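Local coordinates for protein amino Transferase (Eubacterium rectale, PDB 3ELE) that probably transfers amino groups between amino acids and keto acids with pyridoxal-5'-phosphate as cofactor, as a class I and II aminotransferase, at residues 223-228 with 304-309; 339-344 with 391-396. All blocks are in the same frame, centred on the assembly; numbering follows the deposited sequence.

In the fold
Along the chain the two contacts come in series: contact 1 is closed before contact 2 opens. Their centres lie 30 Å apart, and their nearest atoms about 17 Å, so they do not touch. Contact 1, 16 Å from the centre of the chain, packs the loop between strands 213-217 and 240-245 of the mixed seven-stranded sheet against the start of helix 306-323. Contact 2 lies near the surface, 28 Å from the centre, and packs the C-terminal helix 379-396 on the loop that leads from strand 335-339 to helix 345-353. That strand, in the four-stranded antiparallel sheet, links the two: contact 1 bonds to Ala333 just before it, and contact 2 follows it.

Contact 1 of 2, residues 223-228 with 304-309; sequences IVYDGI and GDINAY
The ring of Tyr225 takes its neighbours at the edge: Tyr309 CB and the carbonyl O of Ile306 both lie near its plane, with Tyr225 OH 3.4 Å from Tyr309 CB. The Tyr309 ring is met obliquely by Tyr225 OH and by Ile223 CD1, and the methyl comes to 3.5 Å from Tyr309 CE2. In Ile223, CG1 stands anti to the carbonyl carbon, beside the backbone N (chi1 -54°), and the next torsion, nearer anti at -152°, sets CD1 beside the ring.

Ile306 packs alongside. Its CD1 lies 4.1 Å from Ile223 CG1, and its other branch, CG2, lies 4.2 Å from Tyr225 CE1. No hydrogen bond crosses between the segments, and the fit is mainly apolar. The polar ends find partners beyond them: Tyr225 OH bonds to Ala333 O, and Tyr309 OH to Ser46 N.

Ile223 also touches Lys248 of the cofactor pocket, its side chain about 10 Å from the bound pyridoxal-5'-phosphate. Past Tyr225 the chain reverses in a type I' turn, from which Asp226 forms a salt bridge with Arg313 of helix 306-323. The packing seats the first turn of that helix against the loop between strands 213-217 and 240-245.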
loop_
_atom_site.group_PDB
_atom_site.type_symbol
_atom_site.label_atom_id
_atom_site.label_comp_id
_atom_site.label_asym_id
_atom_site.label_seq_id
_atom_site.Cartn_x
_atom_site.Cartn_y
_atom_site.Cartn_z
ATOM N N ILE A 223 -19.464 12.733 6.849
ATOM C CA ILE A 223 -19.345 14.188 6.703
ATOM C C ILE A 223 -20.545 14.627 5.864
ATOM O O ILE A 223 -20.441 14.879 4.670
ATOM C CB ILE A 223 -17.975 14.642 6.097
ATOM C CG1 ILE A 223 -16.813 14.042 6.926
ATOM C CG2 ILE A 223 -17.903 16.194 6.008
ATOM C CD1 ILE A 223 -15.517 14.852 6.918
ATOM N N VAL A 224 -21.697 14.655 6.527
ATOM C CA VAL A 224 -22.984 15.027 5.916
ATOM C C VAL A 224 -23.739 15.872 6.952
ATOM O O VAL A 224 -23.584 15.650 8.157
ATOM C CB VAL A 224 -23.777 13.777 5.405
ATOM C CG1 VAL A 224 -24.092 12.804 6.541
ATOM C CG2 VAL A 224 -25.064 14.204 4.659
ATOM N N TYR A 225 -24.554 16.820 6.473
ATOM C CA TYR A 225 -25.206 17.829 7.325
ATOM C C TYR A 225 -26.720 17.840 7.230
ATOM O O TYR A 225 -27.284 17.327 6.264
ATOM C CB TYR A 225 -24.699 19.227 6.924
ATOM C CG TYR A 225 -23.208 19.291 6.664
ATOM C CD1 TYR A 225 -22.298 19.084 7.700
ATOM C CD2 TYR A 225 -22.701 19.536 5.368
ATOM C CE1 TYR A 225 -20.915 19.133 7.480
ATOM C CE2 TYR A 225 -21.314 19.599 5.135
ATOM C CZ TYR A 225 -20.419 19.392 6.202
ATOM O OH TYR A 225 -19.047 19.409 5.997
ATOM N N ASP A 226 -27.343 18.460 8.235
ATOM C CA ASP A 226 -28.804 18.714 8.326
ATOM C C ASP A 226 -29.706 17.467 8.268
ATOM O O ASP A 226 -30.843 17.535 7.770
ATOM C CB ASP A 226 -29.256 19.711 7.223
ATOM C CG ASP A 226 -28.478 21.022 7.228
ATOM O OD1 ASP A 226 -28.029 21.470 8.306
ATOM O OD2 ASP A 226 -28.361 21.616 6.126
ATOM N N GLY A 227 -29.208 16.342 8.777
ATOM C CA GLY A 227 -29.962 15.102 8.744
ATOM C C GLY A 227 -30.180 14.497 7.359
ATOM O O GLY A 227 -31.063 13.663 7.202
ATOM N N ILE A 228 -29.397 14.917 6.357
ATOM C CA ILE A 228 -29.507 14.375 5.004
ATOM C C ILE A 228 -29.017 12.934 5.081
ATOM O O ILE A 228 -28.045 12.655 5.789
ATOM C CB ILE A 228 -28.676 15.201 3.966
ATOM C CG1 ILE A 228 -29.257 16.618 3.816
ATOM C CG2 ILE A 228 -28.654 14.512 2.575
ATOM C CD1 ILE A 228 -30.638 16.663 3.142
ATOM N N GLY A 304 -14.930 12.555 14.467
ATOM C CA GLY A 304 -14.490 13.845 15.015
ATOM C C GLY A 304 -15.685 14.796 15.112
ATOM O O GLY A 304 -16.817 14.401 14.824
ATOM N N ASP A 305 -15.434 16.042 15.524
ATOM C CA ASP A 305 -16.483 17.072 15.636
ATOM C C ASP A 305 -16.924 17.548 14.228
ATOM O O ASP A 305 -16.457 18.585 13.723
ATOM C CB ASP A 305 -15.996 18.254 16.504
ATOM C CG ASP A 305 -17.102 19.276 16.822
ATOM O OD1 ASP A 305 -18.303 19.036 16.542
ATOM O OD2 ASP A 305 -16.752 20.330 17.400
ATOM N N ILE A 306 -17.849 16.789 13.629
ATOM C CA ILE A 306 -18.378 17.062 12.271
ATOM C C ILE A 306 -19.079 18.441 12.188
ATOM O O ILE A 306 -19.090 19.060 11.124
ATOM C CB ILE A 306 -19.352 15.918 11.757
ATOM C CG1 ILE A 306 -18.689 14.525 11.785
ATOM C CG2 ILE A 306 -19.876 16.199 10.305
ATOM C CD1 ILE A 306 -17.411 14.409 10.969
ATOM N N ASN A 307 -19.632 18.924 13.308
ATOM C CA ASN A 307 -20.302 20.246 13.358
ATOM C C ASN A 307 -19.336 21.453 13.155
ATOM O O ASN A 307 -19.781 22.559 12.810
ATOM C CB ASN A 307 -21.103 20.398 14.658
ATOM C CG ASN A 307 -22.147 21.493 14.576
ATOM O OD1 ASN A 307 -21.923 22.602 15.056
ATOM N ND2 ASN A 307 -23.270 21.206 13.926
ATOM N N ALA A 308 -18.034 21.241 13.381
ATOM C CA ALA A 308 -17.010 22.253 13.074
ATOM C C ALA A 308 -16.987 22.533 11.561
ATOM O O ALA A 308 -16.833 23.682 11.143
ATOM C CB ALA A 308 -15.633 21.806 13.538
ATOM N N TYR A 309 -17.139 21.478 10.753
ATOM C CA TYR A 309 -17.199 21.624 9.302
ATOM C C TYR A 309 -18.503 22.282 8.820
ATOM O O TYR A 309 -18.485 23.042 7.827
ATOM C CB TYR A 309 -17.050 20.264 8.594
ATOM C CG TYR A 309 -15.700 19.555 8.702
ATOM C CD1 TYR A 309 -14.498 20.241 8.487
ATOM C CD2 TYR A 309 -15.634 18.162 8.885
ATOM C CE1 TYR A 309 -13.264 19.580 8.523
ATOM C CE2 TYR A 309 -14.390 17.476 8.900
ATOM C CZ TYR A 309 -13.212 18.194 8.723
ATOM O OH TYR A 309 -11.992 17.552 8.740
#

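Contact 2 of 2, residues 339-344 with 391-396; sequences KALEDD and KIYKKY
Leu341 lies over one face of the Tyr396 ring, and that CH-pi contact is the heart of the apolar part. Its CB stands 3.6 Å from the ring centroid and only 13° off the normal. CG is anti to the carbonyl carbon (chi1 -56°); beyond it CD1 packs 3.4 Å from Tyr396 CD2. The same methyl lies 3.7 Å from Tyr393 CA, and CD2 comes 4.0 Å from Tyr393 CE1, the two side chains crossing at about a right angle. The Tyr393 ring in turn meets Tyr325 edge-to-face, and Leu341 also touches Phe348 of helix 345-353.

The polar part is a single hydrogen bond at the ring's edge. Tyr396 OH donates to Glu342 OE2, 2.6 Å away, which accepts with its anti lone pair, the one away from the other oxygen, and the carboxylate is turned 73° from the ring plane. The glutamate chain runs extended beyond CG, which itself lies 3.6 Å from Tyr396 CE1.

A leucine in place of Tyr396 would probably leave the Glu342 carboxylate without its phenol donor and Leu341 CB without an aromatic face to rest on. One tyrosine therefore serves both chemistries, its face taking the apolar contact and its hydroxyl the carboxylate, as residues 391-396 of helix 379-396 pack on the 339-344 loop.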
loop_
_atom_site.group_PDB
_atom_site.type_symbol
_atom_site.label_atom_id
_atom_site.label_comp_id
_atom_site.label_asym_id
_atom_site.label_seq_id
_atom_site.Cartn_x
_atom_site.Cartn_y
_atom_site.Cartn_z
ATOM N N LYS A 339 -19.858 29.166 -8.648
ATOM C CA LYS A 339 -19.755 29.554 -10.043
ATOM C C LYS A 339 -18.763 30.723 -10.203
ATOM O O LYS A 339 -18.826 31.700 -9.451
ATOM C CB LYS A 339 -21.113 29.904 -10.691
ATOM C CG LYS A 339 -20.885 29.972 -12.202
ATOM C CD LYS A 339 -22.004 29.903 -13.164
ATOM C CE LYS A 339 -21.377 29.538 -14.577
ATOM N NZ LYS A 339 -19.957 30.100 -14.869
ATOM N N ALA A 340 -17.849 30.600 -11.173
ATOM C CA ALA A 340 -16.883 31.670 -11.481
ATOM C C ALA A 340 -17.622 32.896 -12.048
ATOM O O ALA A 340 -18.707 32.759 -12.629
ATOM C CB ALA A 340 -15.839 31.187 -12.477
ATOM N N LEU A 341 -17.040 34.079 -11.876
ATOM C CA LEU A 341 -17.654 35.326 -12.359
ATOM C C LEU A 341 -17.516 35.513 -13.873
ATOM O O LEU A 341 -18.128 36.413 -14.435
ATOM C CB LEU A 341 -17.143 36.526 -11.571
ATOM C CG LEU A 341 -17.358 36.391 -10.052
ATOM C CD1 LEU A 341 -16.865 37.622 -9.358
ATOM C CD2 LEU A 341 -18.817 36.130 -9.677
ATOM N N GLU A 342 -16.690 34.680 -14.511
ATOM C CA GLU A 342 -16.588 34.592 -15.972
ATOM C C GLU A 342 -16.517 33.112 -16.337
ATOM O O GLU A 342 -16.261 32.278 -15.463
ATOM C CB GLU A 342 -15.383 35.375 -16.504
ATOM C CG GLU A 342 -14.051 35.054 -15.844
ATOM C CD GLU A 342 -12.891 35.722 -16.547
ATOM O OE1 GLU A 342 -12.696 35.436 -17.748
ATOM O OE2 GLU A 342 -12.156 36.499 -15.901
ATOM N N ASP A 343 -16.776 32.790 -17.605
ATOM C CA ASP A 343 -16.722 31.398 -18.107
ATOM C C ASP A 343 -15.362 30.739 -17.890
ATOM O O ASP A 343 -15.302 29.530 -17.672
ATOM C CB ASP A 343 -17.009 31.326 -19.629
ATOM C CG ASP A 343 -18.427 31.732 -20.011
ATOM O OD1 ASP A 343 -19.347 31.730 -19.151
ATOM O OD2 ASP A 343 -18.612 32.040 -21.209
ATOM N N ASP A 344 -14.281 31.518 -17.999
ATOM C CA ASP A 344 -12.918 31.002 -17.824
ATOM C C ASP A 344 -12.553 30.995 -16.341
ATOM O O ASP A 344 -12.058 31.990 -15.811
ATOM C CB ASP A 344 -11.912 31.813 -18.666
ATOM C CG ASP A 344 -10.503 31.211 -18.677
ATOM O OD1 ASP A 344 -10.197 30.302 -17.884
ATOM O OD2 ASP A 344 -9.671 31.680 -19.478
ATOM N N LYS A 391 -13.932 42.346 -2.866
ATOM C CA LYS A 391 -13.087 43.090 -3.819
ATOM C C LYS A 391 -12.960 42.336 -5.150
ATOM O O LYS A 391 -13.000 42.960 -6.214
ATOM C CB LYS A 391 -11.710 43.380 -3.215
ATOM C CG LYS A 391 -10.853 44.322 -4.049
ATOM C CD LYS A 391 -9.665 44.835 -3.253
ATOM C CE LYS A 391 -8.745 45.690 -4.116
ATOM N NZ LYS A 391 -7.601 46.276 -3.334
ATOM N N ILE A 392 -12.818 41.009 -5.082
ATOM C CA ILE A 392 -12.771 40.161 -6.292
ATOM C C ILE A 392 -14.072 40.353 -7.109
ATOM O O ILE A 392 -14.014 40.609 -8.308
ATOM C CB ILE A 392 -12.567 38.659 -5.962
ATOM C CG1 ILE A 392 -11.177 38.404 -5.369
ATOM C CG2 ILE A 392 -12.746 37.788 -7.217
ATOM C CD1 ILE A 392 -11.103 37.093 -4.587
ATOM N N TYR A 393 -15.210 40.251 -6.423
ATOM C CA TYR A 393 -16.544 40.445 -7.008
ATOM C C TYR A 393 -16.657 41.793 -7.736
ATOM O O TYR A 393 -17.122 41.846 -8.877
ATOM C CB TYR A 393 -17.617 40.350 -5.918
ATOM C CG TYR A 393 -18.999 40.221 -6.482
ATOM C CD1 TYR A 393 -19.482 38.968 -6.870
ATOM C CD2 TYR A 393 -19.824 41.340 -6.650
ATOM C CE1 TYR A 393 -20.739 38.819 -7.396
ATOM C CE2 TYR A 393 -21.107 41.199 -7.181
ATOM C CZ TYR A 393 -21.540 39.920 -7.548
ATOM O OH TYR A 393 -22.775 39.728 -8.067
ATOM N N LYS A 394 -16.225 42.854 -7.045
ATOM C CA LYS A 394 -16.139 44.228 -7.584
ATOM C C LYS A 394 -15.340 44.378 -8.887
ATOM O O LYS A 394 -15.651 45.274 -9.669
ATOM C CB LYS A 394 -15.568 45.231 -6.553
ATOM C CG LYS A 394 -16.588 46.104 -5.821
ATOM C CD LYS A 394 -17.332 45.424 -4.689
ATOM C CE LYS A 394 -18.239 46.438 -3.979
ATOM N NZ LYS A 394 -18.924 45.871 -2.780
ATOM N N LYS A 395 -14.307 43.551 -9.092
ATOM C CA LYS A 395 -13.508 43.564 -10.345
ATOM C C LYS A 395 -14.380 43.304 -11.577
ATOM O O LYS A 395 -14.134 43.871 -12.636
ATOM C CB LYS A 395 -12.386 42.503 -10.349
ATOM C CG LYS A 395 -11.305 42.633 -9.257
ATOM C CD LYS A 395 -10.347 41.419 -9.289
ATOM C CE LYS A 395 -9.327 41.439 -8.147
ATOM N NZ LYS A 395 -8.372 42.566 -8.216
ATOM N N TYR A 396 -15.367 42.418 -11.409
ATOM C CA TYR A 396 -16.315 42.023 -12.448
ATOM C C TYR A 396 -17.578 42.860 -12.479
ATOM O O TYR A 396 -18.101 43.128 -13.558
ATOM C CB TYR A 396 -16.714 40.557 -12.256
ATOM C CG TYR A 396 -15.583 39.604 -12.517
ATOM C CD1 TYR A 396 -15.380 39.079 -13.797
ATOM C CD2 TYR A 396 -14.697 39.233 -11.500
ATOM C CE1 TYR A 396 -14.349 38.201 -14.053
ATOM C CE2 TYR A 396 -13.648 38.346 -11.750
ATOM C CZ TYR A 396 -13.480 37.833 -13.029
ATOM O OH TYR A 396 -12.461 36.956 -13.309
#